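Local structure of beta-mannosidase (4CVU) at residues T758-P764 / V795-N799. The protein probably hydrolyses terminal beta-linked mannose residues from the non-reducing ends of manno-oligosaccharides, as a glycoside hydrolase of family 2. Residues are numbered along the deposited sequence.
Sequences TSDLWEP and VGAIN. With NAG (2-acetamido-2-deoxy-beta-D-glucopyranose), chain K.
Ile798 lays its side chain against the indole of Trp762, CD1 to CD1 at 3.7 Å, a branched apolar side chain (m, t) whose tip meets obliquely a broad ring that stacks on His380. Its backbone is left-handed (phi/psi 37/64), turning the chain from the 796-798 connection into strand 799-807. There Ser759 and Asn799 form an antiparallel hydrogen-bonded pair (CA-CA 5.7 Å): Ser759 N donates to Asn799 O at 3.0 Å, and Asn799 N returns to Ser759 O at 3.1 Å. Beyond this pair, Ile798 N reaches Leu761 O at 2.8 Å, as 760-764 bends round the other loop and Ala797, small enough to fit, puts CB 3.4 Å from Trp762 C. Ser759, chi1 t, makes an ST turn, OG accepting from Leu761 N at 3.3 Å; a water 2.7 Å from Ser759 OG lies within hydrogen-bonding distance of Glu763 O (2.9 Å) and Gly796 O (2.8 Å), bridging the connections. Asn799 carries an N-linked glycan, its ND2 bonded to NAG C1 at 1.5 Å. Thus two connections run side by side, 760-764 from strand 752-759 to 765-774, and 796-798 from 790-795 to 799-807: paired crossings between the two sheets of an immunoglobulin-like beta sandwich.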
loop_
_atom_site.group_PDB
_atom_site.type_symbol
_atom_site.label_atom_id
_atom_site.label_comp_id
_atom_site.label_asym_id
_atom_site.label_seq_id
_atom_site.Cartn_x
_atom_site.Cartn_y
_atom_site.Cartn_z
ATOM N N THR A 758 -34.709 -31.157 6.948
ATOM C CA THR A 758 -33.764 -32.101 6.347
ATOM C C THR A 758 -32.705 -32.474 7.360
ATOM O O THR A 758 -32.212 -31.610 8.063
ATOM C CB THR A 758 -33.086 -31.484 5.093
ATOM O OG1 THR A 758 -34.071 -31.179 4.099
ATOM C CG2 THR A 758 -32.091 -32.450 4.487
ATOM N N SER A 759 -32.361 -33.761 7.435
ATOM C CA SER A 759 -31.438 -34.274 8.465
ATOM C C SER A 759 -30.402 -35.178 7.840
ATOM O O SER A 759 -30.760 -36.006 7.017
ATOM C CB SER A 759 -32.216 -35.066 9.536
ATOM O OG SER A 759 -31.342 -35.787 10.372
ATOM N N ASP A 760 -29.132 -35.046 8.232
ATOM C CA ASP A 760 -28.115 -35.970 7.728
ATOM C C ASP A 760 -27.744 -37.122 8.689
ATOM O O ASP A 760 -26.787 -37.880 8.440
ATOM C CB ASP A 760 -26.869 -35.214 7.276
ATOM C CG ASP A 760 -26.042 -34.673 8.426
ATOM O OD1 ASP A 760 -26.436 -34.811 9.626
ATOM O OD2 ASP A 760 -24.988 -34.090 8.104
ATOM N N LEU A 761 -28.483 -37.218 9.785
ATOM C CA LEU A 761 -28.226 -38.233 10.797
ATOM C C LEU A 761 -28.595 -39.612 10.256
ATOM O O LEU A 761 -29.392 -39.729 9.310
ATOM C CB LEU A 761 -29.011 -37.928 12.072
ATOM C CG LEU A 761 -28.680 -36.601 12.748
ATOM C CD1 LEU A 761 -29.733 -36.295 13.809
ATOM C CD2 LEU A 761 -27.280 -36.581 13.346
ATOM N N TRP A 762 -28.008 -40.646 10.850
ATOM C CA TRP A 762 -28.198 -42.030 10.365
ATOM C C TRP A 762 -29.345 -42.768 11.078
ATOM O O TRP A 762 -29.437 -43.984 11.021
ATOM C CB TRP A 762 -26.899 -42.846 10.467
ATOM C CG TRP A 762 -25.697 -42.256 9.702
ATOM C CD1 TRP A 762 -25.700 -41.173 8.849
ATOM C CD2 TRP A 762 -24.361 -42.753 9.706
ATOM N NE1 TRP A 762 -24.454 -40.975 8.351
ATOM C CE2 TRP A 762 -23.602 -41.912 8.874
ATOM C CE3 TRP A 762 -23.717 -43.821 10.354
ATOM C CZ2 TRP A 762 -22.225 -42.104 8.670
ATOM C CZ3 TRP A 762 -22.360 -44.008 10.152
ATOM C CH2 TRP A 762 -21.629 -43.154 9.316
ATOM N N GLU A 763 -30.203 -42.017 11.735
ATOM C CA GLU A 763 -31.404 -42.549 12.389
ATOM C C GLU A 763 -32.500 -41.471 12.333
ATOM O O GLU A 763 -32.188 -40.279 12.258
ATOM C CB GLU A 763 -31.111 -42.910 13.841
ATOM C CG GLU A 763 -30.801 -41.704 14.715
ATOM C CD GLU A 763 -30.220 -42.065 16.064
ATOM O OE1 GLU A 763 -29.477 -43.075 16.166
ATOM O OE2 GLU A 763 -30.500 -41.316 17.029
ATOM N N PRO A 764 -33.774 -41.886 12.340
ATOM C CA PRO A 764 -34.850 -40.906 12.450
ATOM C C PRO A 764 -34.693 -39.981 13.660
ATOM O O PRO A 764 -34.110 -40.371 14.665
ATOM C CB PRO A 764 -36.121 -41.772 12.566
ATOM C CG PRO A 764 -35.665 -43.196 12.648
ATOM C CD PRO A 764 -34.291 -43.240 12.078
ATOM N N VAL A 795 -38.504 -36.960 10.824
ATOM C CA VAL A 795 -37.709 -37.049 9.607
ATOM C C VAL A 795 -36.843 -38.296 9.630
ATOM O O VAL A 795 -36.199 -38.595 10.641
ATOM C CB VAL A 795 -36.867 -35.766 9.403
ATOM C CG1 VAL A 795 -35.754 -35.645 10.453
ATOM C CG2 VAL A 795 -36.293 -35.731 7.996
ATOM N N GLY A 796 -36.839 -39.021 8.515
ATOM C CA GLY A 796 -36.057 -40.238 8.375
ATOM C C GLY A 796 -34.549 -40.010 8.378
ATOM O O GLY A 796 -34.052 -38.869 8.250
ATOM N N ALA A 797 -33.811 -41.089 8.544
ATOM C CA ALA A 797 -32.372 -41.040 8.429
ATOM C C ALA A 797 -31.953 -40.533 7.028
ATOM O O ALA A 797 -32.512 -40.948 6.002
ATOM C CB ALA A 797 -31.787 -42.423 8.679
ATOM N N ILE A 798 -30.958 -39.650 7.005
ATOM C CA ILE A 798 -30.476 -39.014 5.764
ATOM C C ILE A 798 -31.642 -38.722 4.806
ATOM O O ILE A 798 -31.710 -39.261 3.718
ATOM C CB ILE A 798 -29.360 -39.844 5.062
ATOM C CG1 ILE A 798 -28.216 -40.160 6.041
ATOM C CG2 ILE A 798 -28.783 -39.046 3.890
ATOM C CD1 ILE A 798 -27.180 -41.097 5.501
ATOM N N ASN A 799 -32.541 -37.846 5.221
ATOM C CA ASN A 799 -33.816 -37.690 4.542
ATOM C C ASN A 799 -34.409 -36.292 4.790
ATOM O O ASN A 799 -33.796 -35.460 5.438
ATOM C CB ASN A 799 -34.768 -38.791 5.026
ATOM C CG ASN A 799 -35.823 -39.192 4.001
ATOM O OD1 ASN A 799 -36.216 -38.422 3.127
ATOM N ND2 ASN A 799 -36.302 -40.428 4.129
HETATM C C1 NAG K . -37.357 -40.990 3.287
HETATM C C2 NAG K . -37.119 -42.424 2.790
HETATM C C3 NAG K . -38.367 -43.123 2.215
HETATM C C4 NAG K . -39.575 -42.940 3.117
HETATM C C5 NAG K . -39.706 -41.454 3.433
HETATM C C6 NAG K . -40.868 -41.189 4.375
HETATM C C7 NAG K . -34.861 -42.916 2.008
HETATM C C8 NAG K . -33.952 -42.972 0.812
HETATM N N2 NAG K . -36.098 -42.507 1.759
HETATM O O3 NAG K . -38.089 -44.501 1.990
HETATM O O4 NAG K . -40.736 -43.436 2.469
HETATM O O5 NAG K . -38.542 -40.973 4.075
HETATM O O6 NAG K . -41.340 -39.899 4.067
HETATM O O7 NAG K . -34.455 -43.222 3.138
HETATM O O HOH W 1 -32.871 -38.032 10.619
#